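Local coordinates for protein O-ureido-L-serine synthase (Streptomyces lavendulae, PDB 3X44) that catalyses the pyridoxal-phosphate-dependent addition of hydroxyurea to O-acetyl-L-serine, giving O-ureido-L-serine for D-cycloserine biosynthesis, and also accepts sulfide to make L-cysteine, at residues A[32-35]-A[41-44]; A[36-41]-A[78-83]; A[48-53]-A[138-143]; A[99-104]-A[218-223]; A[253-256]-A[260-263]. The protein carries 1 engineered substitution. All coordinates share one frame; numbering follows the deposited sequence.

Contact 1: A[32-35]-A[41-44]; sequences KVES and SVAD. Engineered in segment 41-44: Ala-43 (natural residue Lys).
Glu-34 and Val-42 make the close part of this contact. The aliphatic stem of Glu-34 lies against the backbone and side chain of Val-42. Glu-34 CB sits 3.6 Å from Val-42 N, and Glu-34 CG is 3.7 Å from Val-42 CB. The stem then bends at chi2 (-64°). That bend turns the carboxylate back along the valine, with Glu-34 OE2 3.7 Å from Val-42 CG2. Val-42 meets it with CG2, the methyl anti to its own backbone N. The backbones are close here too, with Ser-41 CA 3.4 Å from Glu-34 O. No hydrogen bond crosses between the segments. The carboxylate is instead held from outside: OE1 is hydrogen-bonded to Thr-14 and OE2 forms a salt bridge with Arg-45. These bonds give the buried charge its partners and probably favour the ionised form.

The packing is looser around Ser-35. Ser-35 CA stays 4.3 Å from Ser-41 N, its CB points away from 41-44, and the residue is partly exposed. Ser-41 also turns its CB away. Its hydroxyl serves its own segment, where Ser-41 OG accepts from Ala-43 N at 3.1 Å in a capping bond.

Ala-43 is an engineered residue. The natural lysine here carries the cofactor as N6-(pyridoxal phosphate)lysine, and Ala-43 itself makes no contact with 32-35. The segments join the end of strand 28-33 to the start of helix 43-56. This strand-loop-helix unit presents the cofactor lysine in the cysteine synthase family of fold-type II pyridoxal-phosphate enzymes.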
# COMPACT_ATOMS: atom_id res chain seq x y z
N LYS A 32 8.21 -15.35 -0.78
CA LYS A 32 8.51 -13.92 -0.79
C LYS A 32 9.22 -13.65 -2.11
O LYS A 32 10.31 -14.17 -2.37
CB LYS A 32 9.42 -13.53 0.38
CG LYS A 32 9.42 -12.03 0.72
CD LYS A 32 9.55 -11.76 2.22
CE LYS A 32 9.61 -10.26 2.54
NZ LYS A 32 8.43 -9.48 2.03
N VAL A 33 8.58 -12.84 -2.95
CA VAL A 33 9.08 -12.51 -4.27
C VAL A 33 9.91 -11.23 -4.32
O VAL A 33 9.39 -10.15 -4.62
CB VAL A 33 7.90 -12.39 -5.26
CG1 VAL A 33 8.40 -12.52 -6.70
CG2 VAL A 33 6.89 -13.47 -4.95
N GLU A 34 11.20 -11.37 -4.04
CA GLU A 34 12.13 -10.25 -4.03
C GLU A 34 12.45 -9.67 -5.42
O GLU A 34 13.13 -8.66 -5.53
CB GLU A 34 13.43 -10.68 -3.34
CG GLU A 34 13.24 -11.03 -1.87
CD GLU A 34 12.80 -9.84 -1.05
OE1 GLU A 34 11.83 -9.97 -0.28
OE2 GLU A 34 13.44 -8.77 -1.17
N SER A 35 11.95 -10.32 -6.46
CA SER A 35 12.18 -9.84 -7.82
C SER A 35 11.46 -8.50 -8.00
O SER A 35 11.80 -7.72 -8.89
CB SER A 35 11.64 -10.85 -8.84
OG SER A 35 10.27 -11.10 -8.62
N SER A 41 16.09 -8.07 -7.34
CA SER A 41 16.46 -9.06 -6.33
C SER A 41 16.59 -8.48 -4.93
O SER A 41 16.61 -7.26 -4.73
CB SER A 41 17.78 -9.73 -6.72
OG SER A 41 18.88 -9.01 -6.21
N VAL A 42 16.70 -9.38 -3.96
CA VAL A 42 16.84 -9.03 -2.56
C VAL A 42 18.10 -8.20 -2.28
O VAL A 42 18.19 -7.51 -1.26
CB VAL A 42 16.87 -10.32 -1.70
CG1 VAL A 42 18.11 -11.12 -2.04
CG2 VAL A 42 16.81 -10.00 -0.22
N ALA A 43 19.07 -8.25 -3.19
CA ALA A 43 20.32 -7.52 -3.03
C ALA A 43 20.11 -6.02 -2.86
O ALA A 43 20.95 -5.32 -2.30
CB ALA A 43 21.24 -7.79 -4.22
N ASP A 44 18.97 -5.53 -3.36
CA ASP A 44 18.65 -4.11 -3.27
C ASP A 44 18.61 -3.61 -1.82
O ASP A 44 18.97 -2.47 -1.53
CB ASP A 44 17.29 -3.84 -3.90
CG ASP A 44 17.34 -3.77 -5.42
OD1 ASP A 44 16.37 -3.25 -5.99
OD2 ASP A 44 18.33 -4.22 -6.04

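Contact 2: A[36-41]-A[78-83]; sequences FNPGGS and LAMVAA
The turn between strand 28-33 and helix 43-56 packs here against helix 73-85, just ahead of the cofactor-attachment position. It is a type I beta turn from Asn-37 to Gly-40, closed by Gly-40 N to Asn-37 O at 2.8 Å. From the 78-83 segment, Met-80 alone reaches it. Its CG is anti to the backbone N (chi1 -171°), which carries the thioether out from the helix to the turn. The sulfur lies against the peptide link between Pro-38 and Gly-39: Met-80 SD is 3.6 Å from Gly-39 N and 4.0 Å from Pro-38 CB. A bend at chi3 (51°) lays the methyl beside the glycine, with Met-80 CE 4.1 Å from Gly-39 CA.

The contact is van der Waals packing of a thioether on a peptide; no hydrogen bond crosses it. Gly-39 N is probably hydrogen-bonded to Asp-44 OD1, and Asp-44 also touches Met-80. Within the turn segment, Asn-37 ND2 gives a weak bond to Ser-41 O. Pro-38 also packs on Phe-36 of the second subunit, and Met-80 on Gly-259 of that subunit, so the contact borders the subunit interface. Residues 37-41, Asn-Pro-Gly-Gly-Ser, belong to the loop that leads to the cofactor lysine in the cysteine synthase family.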
# COMPACT_ATOMS: atom_id res chain seq x y z
N PHE A 36 10.48 -8.24 -7.15
CA PHE A 36 9.70 -7.01 -7.20
C PHE A 36 10.53 -5.77 -6.82
O PHE A 36 10.06 -4.63 -6.96
CB PHE A 36 8.46 -7.11 -6.31
CG PHE A 36 7.31 -7.87 -6.94
CD1 PHE A 36 6.35 -7.20 -7.70
CD2 PHE A 36 7.19 -9.25 -6.76
CE1 PHE A 36 5.29 -7.90 -8.27
CE2 PHE A 36 6.13 -9.95 -7.32
CZ PHE A 36 5.17 -9.27 -8.08
N ASN A 37 11.74 -5.98 -6.32
CA ASN A 37 12.61 -4.86 -5.98
C ASN A 37 13.05 -4.26 -7.32
O ASN A 37 13.17 -4.98 -8.31
CB ASN A 37 13.84 -5.35 -5.20
CG ASN A 37 13.56 -5.52 -3.72
OD1 ASN A 37 12.97 -4.65 -3.08
ND2 ASN A 37 13.97 -6.65 -3.16
N PRO A 38 13.30 -2.94 -7.36
CA PRO A 38 13.72 -2.29 -8.61
C PRO A 38 14.95 -2.90 -9.27
O PRO A 38 15.08 -2.89 -10.49
CB PRO A 38 13.94 -0.82 -8.21
CG PRO A 38 14.12 -0.85 -6.72
CD PRO A 38 13.25 -1.99 -6.23
N GLY A 39 15.86 -3.41 -8.45
CA GLY A 39 17.06 -4.04 -8.97
C GLY A 39 16.82 -5.48 -9.43
O GLY A 39 17.68 -6.09 -10.06
N GLY A 40 15.64 -6.02 -9.12
CA GLY A 40 15.31 -7.37 -9.53
C GLY A 40 15.67 -8.46 -8.54
O GLY A 40 15.57 -9.64 -8.85
N SER A 41 16.09 -8.07 -7.34
CA SER A 41 16.46 -9.06 -6.33
C SER A 41 16.59 -8.48 -4.93
O SER A 41 16.61 -7.26 -4.73
CB SER A 41 17.78 -9.73 -6.72
OG SER A 41 18.88 -9.01 -6.21
N LEU A 78 24.23 -2.47 -6.10
CA LEU A 78 25.12 -1.36 -5.76
C LEU A 78 25.28 -0.46 -6.98
O LEU A 78 25.32 0.77 -6.86
CB LEU A 78 26.48 -1.89 -5.29
CG LEU A 78 26.49 -2.22 -3.79
CD1 LEU A 78 27.68 -3.09 -3.41
CD2 LEU A 78 26.51 -0.92 -3.01
N ALA A 79 25.33 -1.07 -8.16
CA ALA A 79 25.46 -0.30 -9.39
C ALA A 79 24.25 0.61 -9.51
O ALA A 79 24.39 1.81 -9.78
CB ALA A 79 25.54 -1.24 -10.59
N MET A 80 23.07 0.04 -9.29
CA MET A 80 21.82 0.78 -9.37
C MET A 80 21.74 1.92 -8.35
O MET A 80 21.32 3.03 -8.68
CB MET A 80 20.64 -0.16 -9.16
CG MET A 80 19.29 0.47 -9.42
SD MET A 80 17.94 -0.46 -8.70
CE MET A 80 18.48 -0.69 -7.01
N VAL A 81 22.13 1.64 -7.11
CA VAL A 81 22.11 2.66 -6.07
C VAL A 81 23.13 3.75 -6.43
O VAL A 81 22.86 4.95 -6.30
CB VAL A 81 22.48 2.07 -4.68
CG1 VAL A 81 22.75 3.19 -3.69
CG2 VAL A 81 21.35 1.17 -4.18
N ALA A 82 24.30 3.33 -6.90
CA ALA A 82 25.35 4.28 -7.27
C ALA A 82 24.86 5.19 -8.39
O ALA A 82 25.04 6.41 -8.33
CB ALA A 82 26.60 3.52 -7.70
N ALA A 83 24.22 4.61 -9.41
CA ALA A 83 23.72 5.38 -10.53
C ALA A 83 22.65 6.37 -10.07
O ALA A 83 22.57 7.48 -10.57
CB ALA A 83 23.15 4.45 -11.61

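Contact 3: A[48-53]-A[138-143]; sequences LSVVLD and FRARQF. With PUS ((E)-O-(carbamoylamino)-N-({3-hydroxy-2-methyl-5-[(phosphonooxy)methyl]pyridin-4-yl}methylidene)-L-serine), chain C.
Val-50 has the most surface buried in this contact, followed by Phe-138 and Ala-140. It projects from helix 43-56, and one methyl, CG1, does all the close touching. CG1 stands anti to the backbone N (chi1 174°), which directs it at the 138-143 segment. There Val-50 CG1 meets Phe-138 at the ring edge, in the ring plane, 4.0 Å from Phe-138 CE2. The phenyl face is therefore not what the valine uses. Val-50 CG1 also lies 4.0 Å from Ala-140 CB and 3.9 Å from Ala-140 O. One methyl thus touches both the strand residue Phe-138 and Ala-140, just after the strand. Ala-140 O has its polar partner elsewhere, in Asn-145 ND2.

No hydrogen bond joins the two segments. Further along, 138-143 changes role. Gln-142 reaches the bound external aldimine, and Gln-142 NE2 donates to the carboxylate atom OT of PUS at 2.8 Å in a nearly straight bond (174°). The same nitrogen is also hydrogen-bonded to Cys-69 O, which helps fix the turn of the amide. Phe-143 offers its ring edge to the ureido part, with Phe-143 CZ 3.7 Å from PUS ND. The contact packs helix 43-56 beside an outer strand of the parallel sheet, and the loop beyond that strand forms part of the substrate side of the fold-type II active site.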
# COMPACT_ATOMS: atom_id res chain seq x y z
N LEU A 48 21.25 -0.55 -0.60
CA LEU A 48 20.74 0.71 -0.07
C LEU A 48 21.21 0.91 1.37
O LEU A 48 21.67 2.00 1.75
CB LEU A 48 19.21 0.70 -0.10
CG LEU A 48 18.51 1.93 0.49
CD1 LEU A 48 18.78 3.14 -0.38
CD2 LEU A 48 17.02 1.66 0.60
N SER A 49 21.11 -0.15 2.17
CA SER A 49 21.49 -0.08 3.56
C SER A 49 22.95 0.29 3.79
O SER A 49 23.24 1.19 4.58
CB SER A 49 21.21 -1.41 4.25
OG SER A 49 21.43 -1.28 5.65
N VAL A 50 23.85 -0.40 3.11
CA VAL A 50 25.27 -0.15 3.26
C VAL A 50 25.64 1.27 2.83
O VAL A 50 26.43 1.95 3.50
CB VAL A 50 26.11 -1.16 2.43
CG1 VAL A 50 27.58 -0.79 2.49
CG2 VAL A 50 25.89 -2.58 2.97
N VAL A 51 25.05 1.72 1.73
CA VAL A 51 25.30 3.06 1.21
C VAL A 51 24.77 4.14 2.15
O VAL A 51 25.47 5.11 2.46
CB VAL A 51 24.65 3.22 -0.19
CG1 VAL A 51 24.56 4.69 -0.57
CG2 VAL A 51 25.47 2.46 -1.21
N LEU A 52 23.53 3.98 2.61
CA LEU A 52 22.93 4.94 3.53
C LEU A 52 23.73 5.01 4.83
O LEU A 52 24.00 6.09 5.36
CB LEU A 52 21.48 4.55 3.85
CG LEU A 52 20.45 4.66 2.73
CD1 LEU A 52 19.09 4.27 3.27
CD2 LEU A 52 20.42 6.07 2.15
N ASP A 53 24.12 3.84 5.34
CA ASP A 53 24.90 3.75 6.57
C ASP A 53 26.24 4.46 6.40
O ASP A 53 26.67 5.21 7.28
CB ASP A 53 25.14 2.27 6.91
CG ASP A 53 26.11 2.09 8.07
OD1 ASP A 53 25.69 2.27 9.22
OD2 ASP A 53 27.29 1.76 7.81
N PHE A 138 35.65 2.89 -1.44
CA PHE A 138 34.90 2.42 -0.28
C PHE A 138 34.56 0.95 -0.48
O PHE A 138 34.17 0.55 -1.58
CB PHE A 138 33.62 3.24 -0.11
CG PHE A 138 32.66 2.70 0.91
CD1 PHE A 138 32.90 2.87 2.27
CD2 PHE A 138 31.52 2.01 0.51
CE1 PHE A 138 32.01 2.36 3.22
CE2 PHE A 138 30.63 1.50 1.45
CZ PHE A 138 30.87 1.68 2.81
N ARG A 139 34.71 0.15 0.57
CA ARG A 139 34.40 -1.28 0.50
C ARG A 139 33.06 -1.52 1.19
O ARG A 139 32.88 -1.15 2.35
CB ARG A 139 35.48 -2.10 1.21
CG ARG A 139 36.82 -2.17 0.49
CD ARG A 139 36.87 -3.33 -0.49
NE ARG A 139 36.65 -4.62 0.16
CZ ARG A 139 35.56 -5.36 -0.01
NH1 ARG A 139 34.59 -4.94 -0.80
NH2 ARG A 139 35.45 -6.52 0.63
N ALA A 140 32.13 -2.14 0.48
CA ALA A 140 30.83 -2.43 1.08
C ALA A 140 30.97 -3.53 2.14
O ALA A 140 30.22 -3.55 3.11
CB ALA A 140 29.84 -2.86 -0.01
N ARG A 141 31.95 -4.41 1.96
CA ARG A 141 32.19 -5.53 2.88
C ARG A 141 30.88 -6.22 3.24
O ARG A 141 30.57 -6.37 4.42
CB ARG A 141 32.87 -5.04 4.17
CG ARG A 141 34.03 -4.10 3.93
CD ARG A 141 34.99 -4.11 5.12
NE ARG A 141 36.28 -3.54 4.74
CZ ARG A 141 37.28 -4.23 4.20
NH1 ARG A 141 37.15 -5.54 3.97
NH2 ARG A 141 38.41 -3.62 3.87
N GLN A 142 30.14 -6.65 2.23
CA GLN A 142 28.85 -7.29 2.46
C GLN A 142 28.85 -8.50 3.40
O GLN A 142 27.82 -8.80 4.01
CB GLN A 142 28.20 -7.67 1.11
CG GLN A 142 28.94 -8.72 0.28
CD GLN A 142 28.02 -9.35 -0.77
OE1 GLN A 142 26.82 -9.51 -0.54
NE2 GLN A 142 28.59 -9.71 -1.92
N PHE A 143 29.98 -9.18 3.53
CA PHE A 143 30.03 -10.36 4.40
C PHE A 143 30.29 -10.04 5.86
O PHE A 143 30.20 -10.92 6.73
CB PHE A 143 31.10 -11.33 3.92
CG PHE A 143 30.85 -11.88 2.55
CD1 PHE A 143 29.95 -12.93 2.36
CD2 PHE A 143 31.53 -11.36 1.45
CE1 PHE A 143 29.74 -13.45 1.10
CE2 PHE A 143 31.31 -11.88 0.18
CZ PHE A 143 30.42 -12.93 0.00
N PUS C . 24.04 -12.55 -3.26
CA PUS C . 25.23 -11.74 -2.80
CB PUS C . 26.29 -12.63 -2.07
OG PUS C . 26.77 -13.72 -2.99
ND PUS C . 28.15 -14.07 -2.71
CE PUS C . 28.47 -15.34 -2.41
NZ2 PUS C . 27.52 -16.19 -1.97
OZ1 PUS C . 29.59 -15.72 -2.52
C PUS C . 25.88 -11.07 -4.03
O PUS C . 25.23 -10.92 -5.02
OT PUS C . 27.03 -10.71 -3.99
C2 PUS C . 20.64 -15.09 -4.60
C3 PUS C . 21.69 -14.13 -4.20
C4 PUS C . 22.12 -14.09 -2.80
C5 PUS C . 21.46 -14.98 -1.84
C6 PUS C . 20.42 -15.89 -2.32
C2A PUS C . 20.21 -15.19 -6.03
C4A PUS C . 23.31 -13.26 -2.38
C5A PUS C . 21.85 -14.98 -0.37
N1 PUS C . 20.06 -15.91 -3.65
O3 PUS C . 22.20 -13.27 -5.11
O1P PUS C . 23.40 -12.79 1.09
O2P PUS C . 21.39 -12.43 2.28
O3P PUS C . 22.42 -14.57 2.33
O4P PUS C . 21.35 -13.78 0.30
P PUS C . 22.15 -13.39 1.50

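Contact 4: A[99-104]-A[218-223]; sequences VERRKL and QIQGLA. With PUS ((E)-O-(carbamoylamino)-N-({3-hydroxy-2-methyl-5-[(phosphonooxy)methyl]pyridin-4-yl}methylidene)-L-serine), chain C.
Gln-220 sets its amide oxygen over one face of the Arg-101 guanidinium. Gln-220 OE1 stands 3.2 Å above the Arg-101 plane, offset toward the rim, and lies 3.4 Å from Arg-101 CZ. The guanidinium and amide planes are 46° apart, so the groups are not stacked flat. This is not a hydrogen bond, because the N-H groups of Arg-101 do not point at the oxygen above them. Lower on the glutamine, Gln-220 CB is 3.5 Å from Arg-101 NH2.

Both groups are held by other partners. Arg-101 NE donates to Ser-71 O, NH2 is bonded to Tyr-297 and NH1 to Ser-98 OG. Gln-220 OE1 accepts from Ser-98 N, so Ser-98 binds both side chains.

Gln-220 belongs to a type II beta turn from Ile-219 to Leu-222, part of the wall of the fold-type II cofactor pocket. Within this turn Gly-221 lies against the cofactor. Gly-221 O accepts from the ureido nitrogen NZ2 of PUS at 2.9 Å. Leu-222 CD2 packs 3.4 Å from PUS C6. Beyond Arg-101, Lys-103 NZ bonds to Leu-298 O and Arg-102 NH2 to Glu-308 O, both of the second subunit.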
# COMPACT_ATOMS: atom_id res chain seq x y z
N VAL A 99 26.40 -14.21 -17.53
CA VAL A 99 26.74 -13.00 -18.26
C VAL A 99 25.70 -11.90 -18.06
O VAL A 99 26.03 -10.72 -18.12
CB VAL A 99 26.94 -13.29 -19.78
CG1 VAL A 99 25.64 -13.83 -20.41
CG2 VAL A 99 27.40 -12.03 -20.49
N GLU A 100 24.45 -12.30 -17.79
CA GLU A 100 23.38 -11.34 -17.54
C GLU A 100 23.82 -10.41 -16.40
O GLU A 100 23.53 -9.22 -16.41
CB GLU A 100 22.09 -12.06 -17.15
CG GLU A 100 21.34 -12.70 -18.34
CD GLU A 100 21.66 -14.18 -18.49
OE1 GLU A 100 22.73 -14.61 -18.00
OE2 GLU A 100 20.84 -14.92 -19.09
N ARG A 101 24.51 -10.99 -15.42
CA ARG A 101 25.02 -10.22 -14.29
C ARG A 101 26.04 -9.19 -14.77
O ARG A 101 26.00 -8.03 -14.36
CB ARG A 101 25.68 -11.16 -13.28
CG ARG A 101 24.72 -11.92 -12.39
CD ARG A 101 25.36 -13.21 -11.89
NE ARG A 101 24.71 -13.69 -10.68
CZ ARG A 101 23.57 -14.38 -10.67
NH1 ARG A 101 22.96 -14.67 -11.81
NH2 ARG A 101 23.03 -14.75 -9.52
N ARG A 102 26.95 -9.61 -15.64
CA ARG A 102 27.95 -8.68 -16.17
C ARG A 102 27.27 -7.53 -16.92
O ARG A 102 27.63 -6.37 -16.77
CB ARG A 102 28.90 -9.38 -17.14
CG ARG A 102 29.83 -10.42 -16.53
CD ARG A 102 30.60 -11.10 -17.65
NE ARG A 102 31.22 -12.35 -17.24
CZ ARG A 102 32.22 -12.94 -17.89
NH1 ARG A 102 32.72 -14.08 -17.43
NH2 ARG A 102 32.71 -12.40 -18.99
N LYS A 103 26.28 -7.88 -17.74
CA LYS A 103 25.59 -6.87 -18.53
C LYS A 103 24.76 -5.93 -17.69
O LYS A 103 24.70 -4.73 -17.97
CB LYS A 103 24.71 -7.55 -19.58
CG LYS A 103 25.48 -8.06 -20.79
CD LYS A 103 24.55 -8.69 -21.82
CE LYS A 103 25.33 -9.19 -23.02
NZ LYS A 103 24.70 -8.75 -24.29
N LEU A 104 24.13 -6.46 -16.65
CA LEU A 104 23.30 -5.63 -15.79
C LEU A 104 24.16 -4.62 -15.04
O LEU A 104 23.81 -3.44 -14.93
CB LEU A 104 22.50 -6.50 -14.82
CG LEU A 104 21.19 -7.05 -15.39
CD1 LEU A 104 20.34 -7.63 -14.27
CD2 LEU A 104 20.43 -5.93 -16.09
N GLN A 218 26.39 -24.48 -8.96
CA GLN A 218 25.48 -23.76 -9.84
C GLN A 218 24.35 -22.96 -9.20
O GLN A 218 23.55 -22.35 -9.92
CB GLN A 218 24.90 -24.74 -10.86
CG GLN A 218 25.98 -25.51 -11.59
CD GLN A 218 25.51 -26.10 -12.89
OE1 GLN A 218 25.37 -25.39 -13.89
NE2 GLN A 218 25.26 -27.40 -12.90
N ILE A 219 24.26 -22.95 -7.88
CA ILE A 219 23.18 -22.18 -7.27
C ILE A 219 23.71 -20.77 -6.97
O ILE A 219 23.88 -20.37 -5.82
CB ILE A 219 22.63 -22.84 -5.99
CG1 ILE A 219 22.32 -24.31 -6.25
CG2 ILE A 219 21.34 -22.16 -5.59
CD1 ILE A 219 21.79 -25.07 -5.05
N GLN A 220 23.94 -20.04 -8.06
CA GLN A 220 24.48 -18.69 -8.03
C GLN A 220 23.92 -17.81 -6.92
O GLN A 220 22.71 -17.66 -6.78
CB GLN A 220 24.26 -18.02 -9.40
CG GLN A 220 24.65 -18.92 -10.57
CD GLN A 220 25.12 -18.16 -11.80
OE1 GLN A 220 25.43 -16.97 -11.74
NE2 GLN A 220 25.17 -18.85 -12.93
N GLY A 221 24.82 -17.24 -6.13
CA GLY A 221 24.40 -16.37 -5.05
C GLY A 221 24.60 -17.00 -3.68
O GLY A 221 24.75 -16.29 -2.69
N LEU A 222 24.63 -18.33 -3.64
CA LEU A 222 24.80 -19.03 -2.37
C LEU A 222 26.20 -19.56 -2.11
O LEU A 222 27.06 -19.62 -3.00
CB LEU A 222 23.86 -20.23 -2.28
CG LEU A 222 22.38 -20.05 -2.63
CD1 LEU A 222 21.65 -21.37 -2.43
CD2 LEU A 222 21.78 -18.97 -1.75
N ALA A 223 26.38 -19.93 -0.85
CA ALA A 223 27.58 -20.56 -0.34
C ALA A 223 28.97 -20.08 -0.75
O ALA A 223 29.59 -20.65 -1.65
CB ALA A 223 27.49 -22.06 -0.58
N PUS C . 24.04 -12.55 -3.26
CA PUS C . 25.23 -11.74 -2.80
CB PUS C . 26.29 -12.63 -2.07
OG PUS C . 26.77 -13.72 -2.99
ND PUS C . 28.15 -14.07 -2.71
CE PUS C . 28.47 -15.34 -2.41
NZ2 PUS C . 27.52 -16.19 -1.97
OZ1 PUS C . 29.59 -15.72 -2.52
C PUS C . 25.88 -11.07 -4.03
O PUS C . 25.23 -10.92 -5.02
OT PUS C . 27.03 -10.71 -3.99
C2 PUS C . 20.64 -15.09 -4.60
C3 PUS C . 21.69 -14.13 -4.20
C4 PUS C . 22.12 -14.09 -2.80
C5 PUS C . 21.46 -14.98 -1.84
C6 PUS C . 20.42 -15.89 -2.32
C2A PUS C . 20.21 -15.19 -6.03
C4A PUS C . 23.31 -13.26 -2.38
C5A PUS C . 21.85 -14.98 -0.37
N1 PUS C . 20.06 -15.91 -3.65
O3 PUS C . 22.20 -13.27 -5.11
O1P PUS C . 23.40 -12.79 1.09
O2P PUS C . 21.39 -12.43 2.28
O3P PUS C . 22.42 -14.57 2.33
O4P PUS C . 21.35 -13.78 0.30
P PUS C . 22.15 -13.39 1.50

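Contact 5: A[253-256]-A[260-263]; sequences RLAA and IFAG
Phe-261 has CG anti to its backbone N (chi1 -170°), and this brings the ring to the methyl of Ala-255. Phe-261 CD1 is 3.8 Å from Ala-255 CB. Leu-254 has CG anti to its carbonyl carbon, and Leu-254 CD2 comes only within 4.5 Å of Ile-260 CB. That is a loose apolar touch, although Ile-260 has the most surface buried of any residue here.

The backbones come closer than the side-chain ends. Ile-260 N donates to Leu-254 O at 3.2 Å with an almost straight N-H...O angle (171°). The carbonyl of Ile-260 faces back onto the helix. Ile-260 O is 3.3 Å from Leu-254 CB and 3.6 Å from Ala-255 CB. Ile-260 O is also 2.9 Å from Ala-255 N, but the angle is too poor for a hydrogen bond. This carbonyl therefore packs on the helix without being bonded to that amide. The chain has thus folded back on the last turns of the helix it has just left.

Around this turn the subunits meet. Ala-255 packs on Ala-107, Ile-260 on Ile-7 and Phe-261 on Leu-104, all three partners in the second subunit. Within the chain, Ala-262 O is held by Ser-251 OG. Leu-254 also packs on Leu-19 and Met-22. The contact closes the connection from helix 244-257 to helix 264-278, with Gly-263 as the N-cap residue of the second helix.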
# COMPACT_ATOMS: atom_id res chain seq x y z
N ARG A 253 9.49 -25.57 -12.46
CA ARG A 253 8.13 -25.90 -12.04
C ARG A 253 7.36 -24.67 -11.57
O ARG A 253 6.15 -24.54 -11.82
CB ARG A 253 8.16 -26.95 -10.92
CG ARG A 253 8.51 -28.37 -11.39
CD ARG A 253 8.14 -29.42 -10.32
NE ARG A 253 6.72 -29.35 -9.99
CZ ARG A 253 6.18 -29.87 -8.89
NH1 ARG A 253 6.94 -30.51 -8.01
NH2 ARG A 253 4.88 -29.75 -8.67
N LEU A 254 8.05 -23.77 -10.89
CA LEU A 254 7.42 -22.56 -10.38
C LEU A 254 6.89 -21.71 -11.52
O LEU A 254 5.73 -21.31 -11.51
CB LEU A 254 8.43 -21.75 -9.56
CG LEU A 254 8.52 -22.14 -8.09
CD1 LEU A 254 9.84 -21.66 -7.52
CD2 LEU A 254 7.35 -21.52 -7.33
N ALA A 255 7.74 -21.45 -12.50
CA ALA A 255 7.37 -20.63 -13.64
C ALA A 255 6.27 -21.27 -14.49
O ALA A 255 5.34 -20.59 -14.93
CB ALA A 255 8.59 -20.35 -14.50
N ALA A 256 6.35 -22.58 -14.71
CA ALA A 256 5.36 -23.28 -15.54
C ALA A 256 4.09 -23.76 -14.82
O ALA A 256 3.05 -23.99 -15.47
CB ALA A 256 6.04 -24.46 -16.24
N ILE A 260 5.41 -18.12 -11.62
CA ILE A 260 6.41 -17.37 -10.86
C ILE A 260 7.79 -17.75 -11.39
O ILE A 260 8.23 -18.89 -11.23
CB ILE A 260 6.32 -17.67 -9.35
CG1 ILE A 260 4.93 -17.29 -8.83
CG2 ILE A 260 7.37 -16.86 -8.59
CD1 ILE A 260 4.62 -17.83 -7.45
N PHE A 261 8.44 -16.79 -12.03
CA PHE A 261 9.75 -16.98 -12.64
C PHE A 261 10.86 -16.44 -11.74
O PHE A 261 11.05 -15.24 -11.64
CB PHE A 261 9.78 -16.27 -14.00
CG PHE A 261 10.98 -16.60 -14.83
CD1 PHE A 261 11.42 -17.92 -14.95
CD2 PHE A 261 11.68 -15.59 -15.49
CE1 PHE A 261 12.53 -18.23 -15.72
CE2 PHE A 261 12.79 -15.89 -16.26
CZ PHE A 261 13.22 -17.21 -16.38
N ALA A 262 11.60 -17.36 -11.12
CA ALA A 262 12.66 -16.98 -10.19
C ALA A 262 13.99 -17.68 -10.47
O ALA A 262 14.06 -18.59 -11.30
CB ALA A 262 12.21 -17.26 -8.76
N GLY A 263 15.03 -17.27 -9.76
CA GLY A 263 16.34 -17.86 -9.96
C GLY A 263 16.54 -19.25 -9.38
O GLY A 263 15.60 -19.89 -8.92

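From the N terminus, contact 1 closes the short loop between strand 28-33 and helix 43-56. Contact 2 starts on that same loop, shares Ser-41 and reaches forward to helix 73-85. The two touch through Asp-44 and Gly-39. Contact 3 crosses contact 2: it leaves helix 43-56 before residues 78-83 and closes beyond them, after strand 138-139. Val-51 packs on Val-81 where they meet. Contact 4 opens within the span of contact 3 and closes far past it, so these two also cross. They have no direct touch, but both reach the bound aldimine. Contact 5 follows as a local turn between two helices, about 30 Å from contact 3 between centres.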